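Local coordinates for CMP-sialic acid transporter 1 (Zea mays, PDB 6I1R), which probably carries CMP-sialic acid from the cytoplasm into the Golgi as a nucleotide-sugar transporter, and binds CMP in an outward-facing state, at residues P78-I81 with Y82-N86. The protein carries 5 engineered substitutions. Numbering follows the deposited sequence.
Sequences PSVI and YLIHN. With C5P (cytidine-5'-monophosphate), chain D.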
ATOM      1  N   PRO B  78      -5.994  19.378 -19.899  1.00 69.95           N
ATOM      2  CA  PRO B  78      -5.589  19.071 -18.517  1.00 68.99           C
ATOM      3  C   PRO B  78      -5.616  17.565 -18.211  1.00 68.95           C
ATOM      4  O   PRO B  78      -4.698  17.052 -17.568  1.00 70.13           O
ATOM      5  CB  PRO B  78      -6.604  19.805 -17.630  1.00 68.76           C
ATOM      6  CG  PRO B  78      -7.043  20.961 -18.483  1.00 69.07           C
ATOM      7  CD  PRO B  78      -7.055  20.395 -19.887  1.00 70.00           C
ATOM      8  N   SER B  79      -6.649  16.876 -18.688  1.00 69.42           N
ATOM      9  CA  SER B  79      -6.801  15.437 -18.454  1.00 68.47           C
ATOM     10  C   SER B  79      -5.691  14.656 -19.170  1.00 67.55           C
ATOM     11  O   SER B  79      -5.199  13.660 -18.637  1.00 66.88           O
ATOM     12  CB  SER B  79      -8.169  14.955 -18.872  1.00 68.69           C
ATOM     13  OG  SER B  79      -9.166  15.420 -17.973  1.00 70.07           O
ATOM     14  N   VAL B  80      -5.307  15.098 -20.367  1.00 66.54           N
ATOM     15  CA  VAL B  80      -4.220  14.456 -21.118  1.00 66.73           C
ATOM     16  C   VAL B  80      -2.903  14.652 -20.357  1.00 65.19           C
ATOM     17  O   VAL B  80      -2.103  13.721 -20.258  1.00 65.35           O
ATOM     18  CB  VAL B  80      -4.118  14.989 -22.561  1.00 67.95           C
ATOM     19  CG1 VAL B  80      -2.786  14.636 -23.211  1.00 68.27           C
ATOM     20  CG2 VAL B  80      -5.272  14.499 -23.422  1.00 68.69           C
ATOM     21  N   ILE B  81      -2.682  15.856 -19.833  1.00 64.09           N
ATOM     22  CA  ILE B  81      -1.466  16.146 -19.073  1.00 63.83           C
ATOM     23  C   ILE B  81      -1.446  15.253 -17.826  1.00 62.60           C
ATOM     24  O   ILE B  81      -0.451  14.586 -17.550  1.00 62.59           O
ATOM     25  CB  ILE B  81      -1.364  17.641 -18.699  1.00 65.05           C
ATOM     26  CG1 ILE B  81      -1.332  18.551 -19.932  1.00 65.37           C
ATOM     27  CG2 ILE B  81      -0.160  17.885 -17.801  1.00 64.97           C
ATOM     28  CD1 ILE B  81      -1.638  20.002 -19.633  1.00 65.61           C
ATOM     29  N   TYR B  82      -2.558  15.244 -17.093  1.00 62.21           N
ATOM     30  CA  TYR B  82      -2.648  14.507 -15.830  1.00 63.08           C
ATOM     31  C   TYR B  82      -2.464  13.002 -16.069  1.00 62.56           C
ATOM     32  O   TYR B  82      -1.901  12.312 -15.219  1.00 62.17           O
ATOM     33  CB  TYR B  82      -3.977  14.795 -15.121  1.00 63.85           C
ATOM     34  CG  TYR B  82      -4.005  16.064 -14.305  1.00 64.03           C
ATOM     35  CD1 TYR B  82      -3.039  16.318 -13.344  1.00 64.26           C
ATOM     36  CD2 TYR B  82      -5.013  17.002 -14.469  1.00 64.86           C
ATOM     37  CE1 TYR B  82      -3.057  17.477 -12.585  1.00 64.82           C
ATOM     38  CE2 TYR B  82      -5.048  18.167 -13.717  1.00 65.39           C
ATOM     39  CZ  TYR B  82      -4.067  18.405 -12.770  1.00 65.37           C
ATOM     40  OH  TYR B  82      -4.091  19.546 -12.022  1.00 64.63           O
ATOM     41  N   LEU B  83      -2.940  12.501 -17.209  1.00 62.54           N
ATOM     42  CA  LEU B  83      -2.751  11.092 -17.586  1.00 62.20           C
ATOM     43  C   LEU B  83      -1.256  10.806 -17.754  1.00 60.09           C
ATOM     44  O   LEU B  83      -0.728   9.840 -17.198  1.00 57.14           O
ATOM     45  CB  LEU B  83      -3.512  10.817 -18.889  1.00 63.44           C
ATOM     46  CG  LEU B  83      -3.400   9.397 -19.444  1.00 63.63           C
ATOM     47  CD1 LEU B  83      -4.304   8.441 -18.679  1.00 63.91           C
ATOM     48  CD2 LEU B  83      -3.732   9.368 -20.928  1.00 64.16           C
ATOM     49  N   ILE B  84      -0.593  11.655 -18.534  1.00 59.57           N
ATOM     50  CA  ILE B  84       0.838  11.515 -18.813  1.00 59.06           C
ATOM     51  C   ILE B  84       1.608  11.655 -17.492  1.00 58.32           C
ATOM     52  O   ILE B  84       2.529  10.887 -17.214  1.00 56.04           O
ATOM     53  CB  ILE B  84       1.290  12.546 -19.871  1.00 57.69           C
ATOM     54  CG1 ILE B  84       0.618  12.298 -21.225  1.00 57.73           C
ATOM     55  CG2 ILE B  84       2.807  12.569 -20.000  1.00 58.01           C
ATOM     56  CD1 ILE B  84       0.556  13.520 -22.114  1.00 58.27           C
ATOM     57  N   HIS B  85       1.195  12.626 -16.683  1.00 58.99           N
ATOM     58  CA  HIS B  85       1.786  12.869 -15.371  1.00 60.08           C
ATOM     59  C   HIS B  85       1.758  11.593 -14.520  1.00 59.66           C
ATOM     60  O   HIS B  85       2.766  11.234 -13.928  1.00 58.08           O
ATOM     61  CB  HIS B  85       1.063  14.027 -14.672  1.00 61.91           C
ATOM     62  CG  HIS B  85       1.663  14.403 -13.361  1.00 64.17           C
ATOM     63  ND1 HIS B  85       1.112  14.016 -12.160  1.00 65.16           N
ATOM     64  CD2 HIS B  85       2.753  15.139 -13.058  1.00 64.63           C
ATOM     65  CE1 HIS B  85       1.840  14.502 -11.172  1.00 65.34           C
ATOM     66  NE2 HIS B  85       2.859  15.175 -11.695  1.00 65.40           N
ATOM     67  N   ASN B  86       0.618  10.908 -14.478  1.00 61.22           N
ATOM     68  CA  ASN B  86       0.460   9.725 -13.622  1.00 63.33           C
ATOM     69  C   ASN B  86       1.409   8.606 -14.075  1.00 65.05           C
ATOM     70  O   ASN B  86       1.915   7.852 -13.241  1.00 65.02           O
ATOM     71  CB  ASN B  86      -0.990   9.233 -13.580  1.00 64.30           C
ATOM     72  CG  ASN B  86      -1.270   8.345 -12.385  1.00 65.37           C
ATOM     73  OD1 ASN B  86      -1.454   7.139 -12.530  1.00 66.19           O
ATOM     74  ND2 ASN B  86      -1.288   8.930 -11.197  1.00 64.67           N
TER
HETATM   75  O3P C5P D 401      -8.703  15.850 -10.783  1.00137.94           O
HETATM   76  P   C5P D 401      -7.499  15.130 -11.341  1.00137.67           P
HETATM   77  O1P C5P D 401      -6.284  16.005 -11.531  1.00137.21           O
HETATM   78  O2P C5P D 401      -7.212  13.798 -10.689  1.00137.89           O
HETATM   79  O5' C5P D 401      -7.939  14.744 -12.841  1.00134.90           O
HETATM   80  C5' C5P D 401      -8.065  13.377 -13.230  1.00131.16           C
HETATM   81  C4' C5P D 401      -7.096  13.083 -14.368  1.00129.83           C
HETATM   82  O4' C5P D 401      -5.857  12.608 -13.834  1.00130.63           O
HETATM   83  C3' C5P D 401      -7.646  12.013 -15.300  1.00128.99           C
HETATM   84  O3' C5P D 401      -7.856  12.569 -16.604  1.00126.82           O
HETATM   85  C2' C5P D 401      -6.624  10.883 -15.297  1.00129.70           C
HETATM   86  O2' C5P D 401      -6.084  10.620 -16.599  1.00129.72           O
HETATM   87  C1' C5P D 401      -5.509  11.323 -14.360  1.00130.59           C
HETATM   88  N1  C5P D 401      -5.369  10.356 -13.270  1.00131.32           N
HETATM   89  C2  C5P D 401      -4.853   9.070 -13.531  1.00131.00           C
HETATM   90  N3  C5P D 401      -4.722   8.173 -12.530  1.00130.61           N
HETATM   91  C4  C5P D 401      -5.084   8.500 -11.271  1.00130.84           C
HETATM   92  C5  C5P D 401      -5.595   9.763 -10.999  1.00131.35           C
HETATM   93  C6  C5P D 401      -5.731  10.689 -12.026  1.00131.55           C
HETATM   94  O2  C5P D 401      -4.516   8.760 -14.694  1.00131.06           O
HETATM   95  N4  C5P D 401      -4.949   7.594 -10.272  1.00130.89           N
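The amide N of His85 donates to Ile81 O at 2.7 Å, one of five successive i to i+4 bonds that run as regular alpha-helix from Pro78 to Asn86. Pro78 suits this place because it lies in the first turn of helix 76-92, where its missing N-H costs little while its carbonyl still accepts Tyr82 N at 2.8 Å. One turn apart, the branched chains of Val80 and Ile84 run side by side, and CG1 of the valine meets CD1 of the isoleucine at 3.7 Å, an apolar contact at home in a membrane helix.

Another side of the helix receives the nucleotide. Tyr82 has CG beside its own backbone N (chi1 -83°), which swings the ring back along Pro78 O and under the phosphate: O1P of CMP sits 3.2 Å above the plane, over the ring centre. Replacing the tyrosine with an alanine would probably leave the phosphate without this flat floor and open a gap beside Pro78. Ser79 is small enough to let the ribose come close, its OG 3.4 Å from O3' of CMP. Leu83 sets an apolar side chain against the 2'-hydroxyl, its CD1 3.5 Å from O2' of CMP, where a branched aliphatic chain can pack beside the ribose by van der Waals contact. At the far end Asn86, its CG anti to the backbone N (chi1 -161°), lays its amide over the cytosine, OD1 3.4 Å from N3 of CMP. A single helix thus follows the ligand from phosphate to base.

Around this nucleotide pocket, Ile81, Tyr82 and His85 pack on helix 160-186, Ile81 and Tyr82 both meeting Ala176, whereas Ser79 and Val80 touch Phe205 and Asn86 touches Trp209 on helix 191-216.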